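Local coordinates for hypothetical conserved protein (Geobacillus kaustophilus, PDB 3VNP) that catalyses the reversible hydration of carbon dioxide as a homotrimeric gamma-class carbonic anhydrase with a magnesium or zinc ion in its active site, at residues Asn57-Ser62 / Arg157-Lys162. Sequence-based numbering, arbitrary orientation.
Sequences NIQDNS and REYVEK
Y159 lies against N57 and Q59 where the C-terminal helix 146-170 packs on the left-handed parallel beta-helix of the gamma-class carbonic anhydrases. In segment 157-162, Y159 points its side chain toward strand 57-58 and the loop that follows it. The root of Y159 meets N57 first: CB of Y159 lies 3.7 Å from CB of N57. The side-chain amide of N57 then stacks over one face of the phenol ring, the two planes 17° apart, with CG of N57 3.7 Å from CG of Y159. The first torsion of N57 (chi1 68°) tucks CG between its backbone N and carbonyl carbon, which brings the amide over the ring. Farther out, the extended chain of Q59 crosses the phenol end at about a right angle; its CD comes within 3.3 Å of Y159 OH, and NE2 stands 3.5 Å from CE1 of Y159. The hydroxyl of Y159 is hydrogen-bonded to R44 of a second subunit, so the buried tyrosine links the helix, segment 57-62 and the trimer interface. A phenylalanine here would probably leave R44 of the second subunit without its hydroxyl partner and take away the oxygen that Q59 CD packs on. Q59 also touches H82, a magnesium ligand, placing the contact beside the active site. Beyond Q59 the loop turns away from the helix, and S62 OG donates a hydrogen bond to Q59 O at 2.8 Å, with the donor 32° out of the carbonyl plane.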
ATOM      1  N   ASN A  57       6.996   9.215 -13.772  1.00 28.00           N
ATOM      2  CA  ASN A  57       5.690   9.055 -13.137  1.00 25.89           C
ATOM      3  C   ASN A  57       5.804   8.066 -11.992  1.00 24.36           C
ATOM      4  O   ASN A  57       6.287   6.949 -12.162  1.00 23.89           O
ATOM      5  CB  ASN A  57       4.596   8.603 -14.119  1.00 25.26           C
ATOM      6  CG  ASN A  57       4.793   7.191 -14.626  1.00 29.56           C
ATOM      7  OD1 ASN A  57       5.363   6.977 -15.700  1.00 33.09           O
ATOM      8  ND2 ASN A  57       4.319   6.214 -13.856  1.00 28.54           N
ATOM      9  N   ILE A  58       5.398   8.515 -10.812  1.00 23.88           N
ATOM     10  CA  ILE A  58       5.416   7.699  -9.609  1.00 25.46           C
ATOM     11  C   ILE A  58       3.948   7.508  -9.244  1.00 26.15           C
ATOM     12  O   ILE A  58       3.314   8.385  -8.655  1.00 27.87           O
ATOM     13  CB  ILE A  58       6.191   8.415  -8.491  1.00 25.82           C
ATOM     14  CG1 ILE A  58       7.665   8.511  -8.899  1.00 25.97           C
ATOM     15  CG2 ILE A  58       6.049   7.663  -7.171  1.00 25.85           C
ATOM     16  CD1 ILE A  58       8.525   9.263  -7.923  1.00 28.77           C
ATOM     17  N   GLN A  59       3.412   6.352  -9.618  1.00 25.72           N
ATOM     18  CA  GLN A  59       2.006   6.049  -9.401  1.00 25.88           C
ATOM     19  C   GLN A  59       1.500   5.911  -7.967  1.00 25.05           C
ATOM     20  O   GLN A  59       2.273   5.806  -7.013  1.00 23.58           O
ATOM     21  CB  GLN A  59       1.623   4.829 -10.249  1.00 26.66           C
ATOM     22  CG  GLN A  59       1.561   5.167 -11.741  1.00 27.80           C
ATOM     23  CD  GLN A  59       1.450   3.950 -12.632  1.00 29.85           C
ATOM     24  OE1 GLN A  59       0.600   3.084 -12.419  1.00 32.55           O
ATOM     25  NE2 GLN A  59       2.309   3.878 -13.647  1.00 28.61           N
ATOM     26  N   ASP A  60       0.174   5.943  -7.863  1.00 24.97           N
ATOM     27  CA  ASP A  60      -0.606   5.882  -6.628  1.00 26.26           C
ATOM     28  C   ASP A  60      -0.120   5.022  -5.475  1.00 26.92           C
ATOM     29  O   ASP A  60       0.279   3.875  -5.659  1.00 27.52           O
ATOM     30  CB  ASP A  60      -2.029   5.467  -6.987  1.00 27.04           C
ATOM     31  CG  ASP A  60      -2.531   6.169  -8.239  1.00 29.81           C
ATOM     32  OD1 ASP A  60      -3.041   7.313  -8.146  1.00 30.81           O
ATOM     33  OD2 ASP A  60      -2.392   5.576  -9.328  1.00 29.00           O
ATOM     34  N   ASN A  61      -0.173   5.597  -4.277  1.00 27.77           N
ATOM     35  CA  ASN A  61       0.212   4.903  -3.053  1.00 29.38           C
ATOM     36  C   ASN A  61       1.632   4.377  -2.951  1.00 27.58           C
ATOM     37  O   ASN A  61       1.857   3.348  -2.315  1.00 28.30           O
ATOM     38  CB  ASN A  61      -0.740   3.739  -2.805  1.00 34.32           C
ATOM     39  CG  ASN A  61      -2.096   4.194  -2.362  1.00 39.75           C
ATOM     40  OD1 ASN A  61      -2.258   4.699  -1.248  1.00 46.13           O
ATOM     41  ND2 ASN A  61      -3.091   4.027  -3.230  1.00 43.12           N
ATOM     42  N   SER A  62       2.597   5.054  -3.558  1.00 25.17           N
ATOM     43  CA  SER A  62       3.968   4.576  -3.453  1.00 24.09           C
ATOM     44  C   SER A  62       4.678   5.195  -2.255  1.00 23.15           C
ATOM     45  O   SER A  62       4.248   6.218  -1.708  1.00 22.19           O
ATOM     46  CB  SER A  62       4.742   4.884  -4.726  1.00 23.35           C
ATOM     47  OG  SER A  62       4.167   4.201  -5.819  1.00 29.62           O
ATOM     48  N   ARG A 157       5.124   8.494 -22.108  1.00 39.66           N
ATOM     49  CA  ARG A 157       4.536   9.668 -22.746  1.00 41.97           C
ATOM     50  C   ARG A 157       3.097   9.897 -22.288  1.00 40.97           C
ATOM     51  O   ARG A 157       2.692  11.032 -22.033  1.00 40.08           O
ATOM     52  CB  ARG A 157       4.581   9.501 -24.266  1.00 45.49           C
ATOM     53  CG  ARG A 157       3.934  10.623 -25.047  1.00 52.42           C
ATOM     54  CD  ARG A 157       3.902  10.283 -26.528  1.00 58.59           C
ATOM     55  NE  ARG A 157       3.167   9.046 -26.779  1.00 63.03           N
ATOM     56  CZ  ARG A 157       2.977   8.514 -27.982  1.00 65.26           C
ATOM     57  NH1 ARG A 157       3.472   9.111 -29.062  1.00 65.16           N
ATOM     58  NH2 ARG A 157       2.292   7.380 -28.105  1.00 65.71           N
ATOM     59  N   GLU A 158       2.329   8.817 -22.189  1.00 41.22           N
ATOM     60  CA  GLU A 158       0.939   8.897 -21.753  1.00 41.56           C
ATOM     61  C   GLU A 158       0.809   9.547 -20.374  1.00 40.52           C
ATOM     62  O   GLU A 158      -0.092  10.357 -20.151  1.00 39.68           O
ATOM     63  CB  GLU A 158       0.315   7.500 -21.710  1.00 45.27           C
ATOM     64  CG  GLU A 158      -1.070   7.456 -21.059  1.00 51.96           C
ATOM     65  CD  GLU A 158      -1.462   6.057 -20.594  1.00 56.28           C
ATOM     66  OE1 GLU A 158      -1.514   5.140 -21.440  1.00 58.75           O
ATOM     67  OE2 GLU A 158      -1.717   5.872 -19.379  1.00 58.86           O
ATOM     68  N   TYR A 159       1.696   9.196 -19.443  1.00 38.85           N
ATOM     69  CA  TYR A 159       1.612   9.779 -18.109  1.00 39.46           C
ATOM     70  C   TYR A 159       1.981  11.256 -18.028  1.00 38.94           C
ATOM     71  O   TYR A 159       1.615  11.934 -17.067  1.00 38.88           O
ATOM     72  CB  TYR A 159       2.429   8.968 -17.092  1.00 39.20           C
ATOM     73  CG  TYR A 159       1.583   7.930 -16.386  1.00 39.84           C
ATOM     74  CD1 TYR A 159       1.535   6.609 -16.834  1.00 40.24           C
ATOM     75  CD2 TYR A 159       0.762   8.292 -15.314  1.00 40.29           C
ATOM     76  CE1 TYR A 159       0.685   5.672 -16.235  1.00 42.08           C
ATOM     77  CE2 TYR A 159      -0.095   7.366 -14.709  1.00 41.79           C
ATOM     78  CZ  TYR A 159      -0.129   6.060 -15.175  1.00 42.43           C
ATOM     79  OH  TYR A 159      -0.985   5.150 -14.589  1.00 43.04           O
ATOM     80  N   VAL A 160       2.705  11.756 -19.026  1.00 38.30           N
ATOM     81  CA  VAL A 160       3.059  13.169 -19.044  1.00 37.25           C
ATOM     82  C   VAL A 160       1.781  13.904 -19.439  1.00 37.60           C
ATOM     83  O   VAL A 160       1.473  14.972 -18.911  1.00 36.00           O
ATOM     84  CB  VAL A 160       4.154  13.470 -20.078  1.00 37.31           C
ATOM     85  CG1 VAL A 160       4.455  14.954 -20.083  1.00 36.60           C
ATOM     86  CG2 VAL A 160       5.407  12.683 -19.751  1.00 36.93           C
ATOM     87  N   GLU A 161       1.040  13.308 -20.373  1.00 37.96           N
ATOM     88  CA  GLU A 161      -0.224  13.866 -20.834  1.00 38.94           C
ATOM     89  C   GLU A 161      -1.210  13.907 -19.665  1.00 38.03           C
ATOM     90  O   GLU A 161      -1.756  14.965 -19.355  1.00 37.54           O
ATOM     91  CB  GLU A 161      -0.820  13.010 -21.959  1.00 43.52           C
ATOM     92  CG  GLU A 161      -0.727  13.609 -23.358  1.00 49.53           C
ATOM     93  CD  GLU A 161       0.653  13.455 -23.982  1.00 54.99           C
ATOM     94  OE1 GLU A 161       1.652  13.870 -23.349  1.00 58.58           O
ATOM     95  OE2 GLU A 161       0.739  12.922 -25.113  1.00 56.97           O
ATOM     96  N   LYS A 162      -1.435  12.756 -19.021  1.00 35.96           N
ATOM     97  CA  LYS A 162      -2.363  12.688 -17.888  1.00 34.84           C
ATOM     98  C   LYS A 162      -1.921  13.595 -16.758  1.00 33.29           C
ATOM     99  O   LYS A 162      -2.747  14.209 -16.090  1.00 33.49           O
ATOM    100  CB  LYS A 162      -2.487  11.263 -17.333  1.00 35.59           C
ATOM    101  CG  LYS A 162      -3.113  10.247 -18.258  1.00 38.26           C
ATOM    102  CD  LYS A 162      -3.586   9.037 -17.467  1.00 41.46           C
ATOM    103  CE  LYS A 162      -3.894   7.846 -18.368  1.00 44.20           C
ATOM    104  NZ  LYS A 162      -4.855   8.179 -19.457  1.00 46.52           N
TER